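Local coordinates for MlnE (Bacillus amyloliquefaciens subsp. plantarum, PDB 5D2E), which is the N-terminal B-type ketoreductase of a macrolactin assembly-line protein, binds NADP and probably reduces beta-keto groups of the growing polyketide chain, at residues 7-11 with 28-32; 36-41 with 253-259; 196-201 with 412-418; 449-454 with 474-480. All blocks are in the same frame, centred on the assembly; numbering follows the deposited sequence.

Contacts 1 and 2 lie in series at the N-terminal end of the chain: the helix pair 7-11/28-32 runs into strand 35-46, whose edge takes up 253-259, with about 22 Å between the two centres. Contact 4, its centre about 15 Å from that of contact 1, holds the NADP nicotinamide. It touches the helix pair where S31 OG packs on A479 CB at 3.7 Å. Contact 2 meets contact 3 through V412, with L255 CD1 3.5 Å from V412 CG1. Contact 3 lies beside the cofactor site, the side chain of Q418 about 8 Å from NADP. Contacts 3 and 4 do not touch; their nearest atoms are about 7 Å apart.

Contact 1 of 4, residues 7-11 with 28-32; sequences QIEQI and LIKSL
The carboxamide of Q7 is the flat group in this contact, and it meets L32: NE2 lies 3.6 Å from L32 CD2. The Q7 and L32 side chains run antiparallel past one another, so that Q7 CB also comes near L32 CD1 while the amide travels on along the other methyl. I8 adds to the same side, its CG1 crossing the L32 side chain and coming within 3.8 Å of CD1. L32 is thus touched on both methyls, CD1 by Q7 CB and I8, CD2 by the Q7 amide, and both by I11 CD1. The two segments belong to an N-terminal helical hairpin, helix 6-16 packed antiparallel against helix 22-30, which leads into strand 35-46. I11, the buried residue here, is its apolar centre. Its chi1 of -62° sets CG1 anti to the carbonyl carbon and chi2 of 160° extends CD1 toward I29 CG1 at 3.6 Å, L28 CG at 4.1 Å and L32 CD1 at 4.0 Å. I11 and L32 meet tip to tip, whereas I29 passes I11 at a slant and also touches its CG2. S31 OG turns back on the helix backbone, donating to L28 O at 2.7 Å, in the carbonyl plane and on a lone pair, and the L32 amide bonds to I29 O.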
# COMPACT_ATOMS: atom_id res chain seq x y z
N GLN A 7 -7.65 33.66 2.13
CA GLN A 7 -6.48 32.75 2.21
C GLN A 7 -5.12 33.44 2.22
O GLN A 7 -4.20 33.07 2.97
CB GLN A 7 -6.51 31.81 1.03
CG GLN A 7 -6.39 30.36 1.42
CD GLN A 7 -6.93 29.48 0.32
OE1 GLN A 7 -7.86 29.85 -0.40
NE2 GLN A 7 -6.33 28.31 0.16
N ILE A 8 -4.97 34.42 1.35
CA ILE A 8 -3.74 35.21 1.32
C ILE A 8 -3.53 35.95 2.65
O ILE A 8 -2.44 35.87 3.23
CB ILE A 8 -3.73 36.17 0.12
CG1 ILE A 8 -3.64 35.38 -1.18
CG2 ILE A 8 -2.53 37.11 0.20
CD1 ILE A 8 -4.10 36.16 -2.40
N GLU A 9 -4.57 36.63 3.15
CA GLU A 9 -4.50 37.39 4.43
C GLU A 9 -4.13 36.43 5.58
O GLU A 9 -3.26 36.72 6.41
CB GLU A 9 -5.82 38.13 4.75
CG GLU A 9 -6.73 38.36 3.54
CD GLU A 9 -7.89 39.34 3.76
OE1 GLU A 9 -9.04 38.89 4.03
OE2 GLU A 9 -7.68 40.56 3.61
N GLN A 10 -4.82 35.30 5.62
CA GLN A 10 -4.46 34.15 6.45
C GLN A 10 -2.93 33.99 6.54
O GLN A 10 -2.35 34.04 7.62
CB GLN A 10 -5.05 32.89 5.83
CG GLN A 10 -5.70 31.87 6.75
CD GLN A 10 -6.51 30.86 5.94
OE1 GLN A 10 -5.98 30.15 5.07
NE2 GLN A 10 -7.81 30.82 6.18
N ILE A 11 -2.31 33.80 5.36
CA ILE A 11 -0.85 33.54 5.26
C ILE A 11 -0.07 34.78 5.72
O ILE A 11 0.94 34.66 6.42
CB ILE A 11 -0.40 33.14 3.82
CG1 ILE A 11 -1.08 31.83 3.38
CG2 ILE A 11 1.13 33.01 3.72
CD1 ILE A 11 -1.12 31.60 1.88
N LEU A 28 4.31 29.74 -0.21
CA LEU A 28 2.96 29.17 0.06
C LEU A 28 1.89 29.86 -0.76
O LEU A 28 1.01 29.20 -1.37
CB LEU A 28 2.63 29.26 1.55
CG LEU A 28 1.45 28.47 2.14
CD1 LEU A 28 1.28 27.10 1.46
CD2 LEU A 28 1.72 28.31 3.63
N ILE A 29 1.96 31.18 -0.86
CA ILE A 29 0.94 31.90 -1.67
C ILE A 29 0.97 31.48 -3.14
O ILE A 29 -0.08 31.36 -3.81
CB ILE A 29 1.12 33.44 -1.55
CG1 ILE A 29 0.70 33.90 -0.15
CG2 ILE A 29 0.32 34.17 -2.65
CD1 ILE A 29 1.41 35.15 0.34
N LYS A 30 2.18 31.29 -3.66
CA LYS A 30 2.35 30.88 -5.03
C LYS A 30 1.73 29.51 -5.27
O LYS A 30 1.34 29.24 -6.41
CB LYS A 30 3.82 30.81 -5.38
CG LYS A 30 4.47 32.19 -5.44
CD LYS A 30 5.96 32.03 -5.64
CE LYS A 30 6.57 33.28 -6.24
NZ LYS A 30 8.03 33.28 -5.97
N SER A 31 1.64 28.67 -4.22
CA SER A 31 0.97 27.35 -4.34
C SER A 31 -0.55 27.38 -4.20
O SER A 31 -1.19 26.34 -4.35
CB SER A 31 1.53 26.36 -3.32
OG SER A 31 0.94 26.57 -2.00
N LEU A 32 -1.16 28.54 -3.94
CA LEU A 32 -2.58 28.58 -3.64
C LEU A 32 -3.43 28.11 -4.80
O LEU A 32 -3.16 28.43 -5.97
CB LEU A 32 -3.06 29.97 -3.18
CG LEU A 32 -2.68 30.33 -1.74
CD1 LEU A 32 -3.43 31.59 -1.33
CD2 LEU A 32 -2.94 29.19 -0.74

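Contact 2 of 4, residues 36-41 with 253-259; sequences HLYEMV and RQLQRVK
Strands 36-41 and 253-257 pair antiparallel, joining the N-terminal strand to the Rossmann-like structural subdomain expected of a modular ketoreductase; the other edge of strand 35-46 pairs with 494-499 of the catalytic part. E39 with Q256 and V41 with Q254 are hydrogen-bonded pairs; the bond V41 N to Q254 O measures 2.8 Å, and V258 N adds a nearly straight bond to L37 O (171°). Among apolar contacts, M40 and L255 lie on one face, M40 SD 3.8 Å from L255 CD2, and V412 packs on both. V41 and Q256 lie on the other, their side chains crossing at about a right angle with V41 CG2 3.7 Å from Q256 CB. M40 SD also rests on R253 CD at 3.6 Å, while the R253 guanidinium forms a salt bridge with E192. Y38 and R257 run side by side: R257 CG sits above the rim of one ring face, the ring and guanidinium planes are 70° apart, and Y38 OH lies at the guanidinium edge, 3.9 Å from NH1. E39, with CG between its backbone N and carbonyl carbon (chi1 65°), extends past V258 CG1; a water donates to its OE2 at 2.5 Å and accepts from K259 N at 2.9 Å.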
# COMPACT_ATOMS: atom_id res chain seq x y z
N HIS A 36 -4.46 19.96 -2.85
CA HIS A 36 -5.77 19.49 -2.41
C HIS A 36 -5.61 18.14 -1.62
O HIS A 36 -4.75 17.31 -1.97
CB HIS A 36 -6.65 19.29 -3.66
CG HIS A 36 -6.44 20.32 -4.74
ND1 HIS A 36 -7.10 21.53 -4.75
CD2 HIS A 36 -5.64 20.31 -5.84
CE1 HIS A 36 -6.70 22.24 -5.79
NE2 HIS A 36 -5.83 21.52 -6.48
N LEU A 37 -6.38 17.98 -0.54
CA LEU A 37 -6.43 16.73 0.21
C LEU A 37 -7.65 15.91 -0.20
O LEU A 37 -8.72 16.46 -0.48
CB LEU A 37 -6.47 17.00 1.67
CG LEU A 37 -5.46 17.91 2.34
CD1 LEU A 37 -5.62 17.68 3.84
CD2 LEU A 37 -4.05 17.62 1.96
N TYR A 38 -7.44 14.60 -0.29
CA TYR A 38 -8.43 13.64 -0.72
C TYR A 38 -8.52 12.46 0.30
O TYR A 38 -7.56 12.12 0.97
CB TYR A 38 -8.05 13.07 -2.11
CG TYR A 38 -8.01 14.13 -3.16
CD1 TYR A 38 -6.93 14.99 -3.26
CD2 TYR A 38 -9.04 14.30 -4.01
CE1 TYR A 38 -6.89 15.98 -4.20
CE2 TYR A 38 -9.03 15.29 -4.97
CZ TYR A 38 -7.95 16.13 -5.06
OH TYR A 38 -7.94 17.13 -6.00
N GLU A 39 -9.71 11.88 0.39
CA GLU A 39 -9.96 10.73 1.22
C GLU A 39 -10.80 9.74 0.44
O GLU A 39 -11.54 10.09 -0.50
CB GLU A 39 -10.64 11.11 2.56
CG GLU A 39 -12.02 11.69 2.39
CD GLU A 39 -12.55 12.45 3.61
OE1 GLU A 39 -12.07 12.22 4.72
OE2 GLU A 39 -13.42 13.35 3.40
N MET A 40 -10.72 8.47 0.88
CA MET A 40 -11.52 7.43 0.27
C MET A 40 -12.98 7.59 0.65
O MET A 40 -13.30 7.79 1.82
CB MET A 40 -11.01 6.07 0.70
CG MET A 40 -9.65 5.75 0.12
SD MET A 40 -9.79 5.59 -1.65
CE MET A 40 -8.05 5.15 -1.97
N VAL A 41 -13.85 7.53 -0.32
CA VAL A 41 -15.28 7.57 -0.07
C VAL A 41 -15.84 6.29 -0.66
O VAL A 41 -15.61 5.97 -1.83
CB VAL A 41 -15.95 8.79 -0.77
CG1 VAL A 41 -17.46 8.79 -0.55
CG2 VAL A 41 -15.34 10.11 -0.32
N ARG A 253 -14.80 2.04 -3.55
CA ARG A 253 -14.25 3.25 -3.01
C ARG A 253 -13.54 4.08 -4.08
O ARG A 253 -12.96 3.53 -5.02
CB ARG A 253 -13.29 2.99 -1.87
CG ARG A 253 -11.98 2.39 -2.32
CD ARG A 253 -10.98 2.22 -1.22
NE ARG A 253 -10.05 1.15 -1.52
CZ ARG A 253 -9.35 0.49 -0.60
NH1 ARG A 253 -9.42 0.81 0.69
NH2 ARG A 253 -8.58 -0.52 -0.98
N GLN A 254 -13.53 5.40 -3.86
CA GLN A 254 -12.73 6.29 -4.71
C GLN A 254 -12.34 7.52 -3.94
O GLN A 254 -13.00 7.87 -2.98
CB GLN A 254 -13.49 6.65 -5.98
CG GLN A 254 -14.55 7.72 -5.80
CD GLN A 254 -15.31 7.96 -7.07
OE1 GLN A 254 -16.54 7.85 -7.09
NE2 GLN A 254 -14.59 8.25 -8.15
N LEU A 255 -11.24 8.16 -4.36
CA LEU A 255 -10.75 9.36 -3.72
C LEU A 255 -11.64 10.51 -4.09
O LEU A 255 -12.03 10.63 -5.20
CB LEU A 255 -9.35 9.69 -4.20
CG LEU A 255 -8.24 8.86 -3.52
CD1 LEU A 255 -6.92 9.29 -4.18
CD2 LEU A 255 -8.17 9.05 -2.02
N GLN A 256 -11.98 11.34 -3.12
CA GLN A 256 -12.75 12.54 -3.37
C GLN A 256 -12.18 13.60 -2.48
O GLN A 256 -11.63 13.30 -1.39
CB GLN A 256 -14.21 12.32 -3.06
CG GLN A 256 -14.89 11.49 -4.15
CD GLN A 256 -16.37 11.30 -3.90
OE1 GLN A 256 -17.03 12.19 -3.36
NE2 GLN A 256 -16.89 10.15 -4.28
N ARG A 257 -12.32 14.87 -2.91
CA ARG A 257 -11.80 15.94 -2.11
C ARG A 257 -12.37 15.92 -0.70
O ARG A 257 -13.55 15.70 -0.53
CB ARG A 257 -12.06 17.29 -2.79
CG ARG A 257 -10.90 18.28 -2.55
CD ARG A 257 -10.70 19.34 -3.64
NE ARG A 257 -11.97 19.63 -4.29
CZ ARG A 257 -12.26 19.43 -5.57
NH1 ARG A 257 -11.35 18.98 -6.44
NH2 ARG A 257 -13.48 19.71 -5.99
N VAL A 258 -11.58 16.19 0.29
CA VAL A 258 -12.11 16.34 1.65
C VAL A 258 -13.08 17.54 1.79
O VAL A 258 -13.00 18.51 1.02
CB VAL A 258 -11.03 16.49 2.74
CG1 VAL A 258 -10.09 15.29 2.74
CG2 VAL A 258 -10.24 17.81 2.64
N LYS A 259 -13.97 17.45 2.78
CA LYS A 259 -14.96 18.50 3.06
C LYS A 259 -14.34 19.55 3.98
O LYS A 259 -13.39 19.24 4.74
CB LYS A 259 -16.21 17.89 3.72
CG LYS A 259 -17.16 17.20 2.76
CD LYS A 259 -17.80 15.92 3.28
CE LYS A 259 -18.96 16.13 4.24
NZ LYS A 259 -20.15 15.29 3.89
O HOH W 1 -13.94 15.40 4.80

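Contact 3 of 4, residues 196-201 with 412-418; sequences KTVQAE and VLPNAGQ
A type II turn, N415 to Q418, just before helix 419-437 packs against the C-terminal end of helix 186-201, and E201 grips it. E201 OE2 accepts from G417 N at 2.7 Å, using the anti side of the carboxylate with the donor 29° out of its plane, while OE1 accepts from I369 N. One carboxylate therefore holds two loops. E201 CG lies against A416 CB at 3.8 Å. G417, at the third position of the turn, has a positive phi (96°). At the other end of the segment, K196 stretches out fully beyond CG, crossing the P414 ring at about a right angle with K196 CB 3.7 Å from P414 CG, and delivers NZ to V412 O at 3.0 Å. T197 OG1 adds a weak bond to N415 O at 3.4 Å. Within the loop, Q418 OE1 accepts from both N415 N and N415 ND2 at 2.8 Å each, the first on a lone pair, the second above the carbonyl plane. The following helix carries Y421, which binds NADP. Such docking of the structural subdomain onto the loop ahead of this cofactor-binding helix fits the two-subdomain architecture of modular polyketide ketoreductases.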
# COMPACT_ATOMS: atom_id res chain seq x y z
N LYS A 196 -3.07 -2.76 -10.15
CA LYS A 196 -3.31 -1.55 -10.95
C LYS A 196 -2.07 -1.25 -11.75
O LYS A 196 -2.15 -0.81 -12.88
CB LYS A 196 -3.57 -0.34 -10.07
CG LYS A 196 -4.96 -0.25 -9.52
CD LYS A 196 -5.01 1.02 -8.67
CE LYS A 196 -6.42 1.51 -8.54
NZ LYS A 196 -6.43 2.25 -7.26
N THR A 197 -0.90 -1.49 -11.16
CA THR A 197 0.33 -1.18 -11.95
C THR A 197 0.66 -2.26 -12.97
O THR A 197 1.08 -1.94 -14.07
CB THR A 197 1.50 -0.48 -11.17
OG1 THR A 197 2.86 -0.72 -11.72
CG2 THR A 197 1.36 -0.51 -9.72
N VAL A 198 0.37 -3.53 -12.67
CA VAL A 198 0.46 -4.59 -13.73
C VAL A 198 -0.38 -4.17 -14.94
O VAL A 198 0.05 -4.27 -16.11
CB VAL A 198 -0.01 -5.95 -13.19
CG1 VAL A 198 -0.25 -6.95 -14.31
CG2 VAL A 198 0.99 -6.45 -12.16
N GLN A 199 -1.61 -3.74 -14.66
CA GLN A 199 -2.49 -3.36 -15.73
C GLN A 199 -1.92 -2.15 -16.53
O GLN A 199 -2.09 -2.08 -17.73
CB GLN A 199 -3.88 -3.05 -15.21
CG GLN A 199 -4.91 -2.96 -16.33
CD GLN A 199 -6.36 -2.97 -15.90
OE1 GLN A 199 -7.19 -2.40 -16.57
NE2 GLN A 199 -6.67 -3.57 -14.83
N ALA A 200 -1.27 -1.20 -15.84
CA ALA A 200 -0.68 -0.04 -16.55
C ALA A 200 0.49 -0.50 -17.41
O ALA A 200 0.70 0.00 -18.50
CB ALA A 200 -0.23 1.00 -15.56
N GLU A 201 1.25 -1.51 -16.94
CA GLU A 201 2.34 -2.07 -17.70
C GLU A 201 1.90 -2.96 -18.82
O GLU A 201 2.59 -3.02 -19.83
CB GLU A 201 3.26 -2.84 -16.77
CG GLU A 201 3.97 -1.94 -15.80
CD GLU A 201 4.90 -2.68 -14.86
OE1 GLU A 201 5.17 -3.91 -15.05
OE2 GLU A 201 5.33 -2.00 -13.89
N VAL A 412 -2.33 4.53 -5.13
CA VAL A 412 -3.64 4.80 -5.66
C VAL A 412 -3.69 5.03 -7.15
O VAL A 412 -4.63 4.61 -7.81
CB VAL A 412 -4.30 6.00 -4.90
CG1 VAL A 412 -5.64 6.27 -5.53
CG2 VAL A 412 -4.54 5.62 -3.43
N LEU A 413 -2.68 5.72 -7.70
CA LEU A 413 -2.60 5.97 -9.11
C LEU A 413 -1.18 5.54 -9.51
O LEU A 413 -0.25 6.38 -9.57
CB LEU A 413 -2.77 7.47 -9.34
CG LEU A 413 -4.05 8.17 -8.85
CD1 LEU A 413 -3.84 9.68 -8.76
CD2 LEU A 413 -5.23 7.83 -9.75
N PRO A 414 -0.97 4.26 -9.75
CA PRO A 414 0.47 3.97 -9.98
C PRO A 414 0.94 4.21 -11.38
O PRO A 414 0.15 4.49 -12.27
CB PRO A 414 0.65 2.51 -9.56
CG PRO A 414 -0.74 1.94 -9.61
CD PRO A 414 -1.72 3.06 -9.36
N ASN A 415 2.23 4.26 -11.53
CA ASN A 415 2.80 4.33 -12.84
C ASN A 415 3.52 3.07 -13.07
O ASN A 415 4.07 2.44 -12.15
CB ASN A 415 3.73 5.55 -12.98
CG ASN A 415 3.02 6.83 -12.60
OD1 ASN A 415 2.35 7.42 -13.44
ND2 ASN A 415 3.03 7.17 -11.30
N ALA A 416 3.52 2.73 -14.35
CA ALA A 416 4.32 1.67 -14.86
C ALA A 416 5.72 1.66 -14.22
O ALA A 416 6.38 2.69 -14.12
CB ALA A 416 4.36 1.79 -16.37
N GLY A 417 6.19 0.51 -13.77
CA GLY A 417 7.50 0.44 -13.13
C GLY A 417 7.55 0.51 -11.60
O GLY A 417 8.57 0.22 -11.01
N GLN A 418 6.44 0.82 -10.97
CA GLN A 418 6.45 1.02 -9.51
C GLN A 418 5.60 -0.04 -8.82
O GLN A 418 5.02 0.25 -7.77
CB GLN A 418 5.79 2.34 -9.20
CG GLN A 418 6.27 3.55 -9.96
CD GLN A 418 5.50 4.80 -9.48
OE1 GLN A 418 4.32 5.07 -9.87
NE2 GLN A 418 6.14 5.54 -8.61

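Contact 4 of 4, residues 449-454 with 474-480; sequences WPLWDA and LLSAQAG. With NAP (NADP nicotinamide-adenine-dinucleotide phosphate), chain B.
L475 fills the junction between the cofactor-binding end of strand 443-453 and the short strand that precedes helix 477-488. With CG anti to the backbone N (chi1 179°) and chi2 64°, its CD2 lies over the middle of one face of the W452 indole, a CH-pi contact at 3.9 Å from the five-membered-ring centroid. The same methyl touches W449 CE3 at 3.8 Å and P450. The backbones pair in parallel: L475 N donates to L451 O at 3.0 Å, and L475 O, approached from 35° above its carbonyl plane, accepts from D453 N at 2.8 Å. W452 lies side by side with L475. The far end of its indole passes over the first turn of the helix, CH2 standing 3.4 Å from G480 CA, while CZ2 hangs above the rim of the W449 ring; L285, L288 and F289 of helix 284-296 also pack on W452. L474 stays at the surface, CD2 against L451 CB at 3.8 Å and its side chain crossing D453 at about a right angle. S476 caps the helix, OG accepting from A479 N. The pairing probably steadies the backbone that holds the cofactor: W452 N donates to O7N of the NADP carboxamide at 2.8 Å, nearly straight, and P450 O and W449 O lie close to the nicotinamide ring; the bond to O7N probably fixes the carboxamide, and with it the turn of the ring.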
# COMPACT_ATOMS: atom_id res chain seq x y z
N TRP A 449 1.61 10.90 -0.41
CA TRP A 449 2.30 12.04 -1.03
C TRP A 449 2.51 11.90 -2.55
O TRP A 449 2.83 10.82 -3.03
CB TRP A 449 3.68 12.16 -0.45
CG TRP A 449 3.78 12.53 0.96
CD1 TRP A 449 4.39 11.79 1.95
CD2 TRP A 449 3.32 13.72 1.60
NE1 TRP A 449 4.33 12.44 3.12
CE2 TRP A 449 3.69 13.64 2.95
CE3 TRP A 449 2.65 14.88 1.16
CZ2 TRP A 449 3.44 14.68 3.88
CZ3 TRP A 449 2.45 15.95 2.08
CH2 TRP A 449 2.77 15.81 3.44
N PRO A 450 2.31 12.98 -3.31
CA PRO A 450 2.74 13.03 -4.67
C PRO A 450 4.24 13.39 -4.72
O PRO A 450 4.91 13.45 -3.67
CB PRO A 450 1.87 14.15 -5.22
CG PRO A 450 1.94 15.14 -4.10
CD PRO A 450 2.00 14.32 -2.82
N LEU A 451 4.76 13.59 -5.94
CA LEU A 451 6.18 14.04 -6.12
C LEU A 451 6.37 15.44 -5.60
O LEU A 451 5.55 16.35 -5.85
CB LEU A 451 6.59 14.03 -7.59
CG LEU A 451 6.94 12.66 -8.09
CD1 LEU A 451 7.10 12.72 -9.62
CD2 LEU A 451 8.18 12.16 -7.36
N TRP A 452 7.39 15.57 -4.78
CA TRP A 452 7.76 16.84 -4.20
C TRP A 452 8.92 17.47 -5.01
O TRP A 452 9.71 16.76 -5.60
CB TRP A 452 8.32 16.68 -2.84
CG TRP A 452 7.42 16.27 -1.76
CD1 TRP A 452 6.73 15.11 -1.68
CD2 TRP A 452 7.17 16.98 -0.55
NE1 TRP A 452 6.03 15.06 -0.50
CE2 TRP A 452 6.31 16.18 0.24
CE3 TRP A 452 7.60 18.21 -0.02
CZ2 TRP A 452 5.87 16.57 1.50
CZ3 TRP A 452 7.18 18.59 1.24
CH2 TRP A 452 6.31 17.78 1.99
N ASP A 453 8.96 18.79 -4.97
CA ASP A 453 10.09 19.64 -5.42
C ASP A 453 10.86 20.00 -4.13
O ASP A 453 10.73 21.09 -3.59
CB ASP A 453 9.46 20.88 -6.07
CG ASP A 453 10.45 21.83 -6.67
OD1 ASP A 453 11.57 21.41 -6.99
OD2 ASP A 453 10.06 23.01 -6.85
N ALA A 454 11.59 19.01 -3.59
CA ALA A 454 12.34 19.12 -2.30
C ALA A 454 13.05 17.79 -1.98
O ALA A 454 12.57 16.71 -2.35
CB ALA A 454 11.43 19.53 -1.14
N LEU A 474 4.55 19.70 -9.31
CA LEU A 474 5.31 19.27 -8.18
C LEU A 474 4.78 19.96 -6.92
O LEU A 474 4.28 21.09 -6.97
CB LEU A 474 6.79 19.57 -8.36
CG LEU A 474 7.58 18.79 -9.42
CD1 LEU A 474 8.96 19.42 -9.60
CD2 LEU A 474 7.74 17.34 -9.06
N LEU A 475 4.86 19.26 -5.81
CA LEU A 475 4.46 19.81 -4.53
C LEU A 475 5.67 20.57 -3.93
O LEU A 475 6.71 19.99 -3.70
CB LEU A 475 4.03 18.66 -3.59
CG LEU A 475 3.58 18.98 -2.16
CD1 LEU A 475 2.33 19.81 -2.18
CD2 LEU A 475 3.34 17.68 -1.36
N SER A 476 5.51 21.85 -3.64
CA SER A 476 6.61 22.61 -3.07
C SER A 476 6.75 22.27 -1.61
O SER A 476 5.78 21.83 -0.97
CB SER A 476 6.33 24.13 -3.22
OG SER A 476 5.30 24.61 -2.36
N ALA A 477 7.94 22.49 -1.06
CA ALA A 477 8.23 22.26 0.34
C ALA A 477 7.19 22.85 1.28
O ALA A 477 6.71 22.18 2.20
CB ALA A 477 9.60 22.82 0.71
N GLN A 478 6.86 24.12 1.10
CA GLN A 478 5.89 24.77 1.96
C GLN A 478 4.47 24.23 1.82
O GLN A 478 3.76 24.13 2.78
CB GLN A 478 5.89 26.30 1.73
CG GLN A 478 7.15 26.94 2.35
CD GLN A 478 7.20 26.73 3.85
OE1 GLN A 478 6.24 27.04 4.56
NE2 GLN A 478 8.27 26.15 4.33
N ALA A 479 4.04 24.03 0.60
CA ALA A 479 2.75 23.47 0.35
C ALA A 479 2.59 22.07 1.04
O ALA A 479 1.51 21.76 1.54
CB ALA A 479 2.59 23.34 -1.13
N GLY A 480 3.66 21.28 1.01
CA GLY A 480 3.69 19.91 1.52
C GLY A 480 3.68 19.95 3.03
O GLY A 480 2.94 19.23 3.67
PA NAP B . 15.16 9.56 0.42
O1A NAP B . 15.88 10.93 0.49
O2A NAP B . 15.78 8.33 -0.22
O5B NAP B . 14.94 9.20 1.97
C5B NAP B . 14.51 7.90 2.32
C4B NAP B . 15.45 7.49 3.42
O4B NAP B . 15.08 6.16 3.85
C3B NAP B . 16.94 7.39 3.00
O3B NAP B . 17.72 8.40 3.65
C2B NAP B . 17.39 6.00 3.49
O2B NAP B . 18.64 6.06 4.12
C1B NAP B . 16.23 5.60 4.44
N9A NAP B . 16.00 4.16 4.53
C8A NAP B . 15.74 3.27 3.49
N7A NAP B . 15.63 1.98 3.96
C5A NAP B . 15.73 2.06 5.30
C6A NAP B . 15.71 1.11 6.39
N6A NAP B . 15.48 -0.21 6.08
N1A NAP B . 15.96 1.58 7.69
C2A NAP B . 16.18 2.89 7.92
N3A NAP B . 16.21 3.83 6.94
C4A NAP B . 16.01 3.49 5.66
O3 NAP B . 13.67 9.74 -0.22
PN NAP B . 12.63 10.96 0.04
O1N NAP B . 12.36 11.69 -1.26
O2N NAP B . 13.06 11.58 1.35
O5D NAP B . 11.22 10.26 0.40
C5D NAP B . 11.05 9.85 1.78
C4D NAP B . 9.75 9.06 1.99
O4D NAP B . 8.62 9.72 1.45
C3D NAP B . 9.86 7.71 1.26
O3D NAP B . 9.35 6.69 2.11
C2D NAP B . 9.04 7.89 -0.00
O2D NAP B . 8.51 6.62 -0.50
C1D NAP B . 7.97 8.94 0.40
N1N NAP B . 7.55 9.72 -0.80
C2N NAP B . 8.37 10.67 -1.36
C3N NAP B . 8.04 11.43 -2.50
C7N NAP B . 8.98 12.51 -3.09
O7N NAP B . 8.67 13.11 -4.13
N7N NAP B . 10.14 12.87 -2.52
C4N NAP B . 6.80 11.16 -3.10
C5N NAP B . 5.98 10.16 -2.55
C6N NAP B . 6.36 9.46 -1.39
P2B NAP B . 19.67 4.78 4.26
O1X NAP B . 20.00 4.26 2.87
O2X NAP B . 20.89 5.35 5.05
O3X NAP B . 18.91 3.75 5.04
O HOH W 2 9.87 23.49 -2.92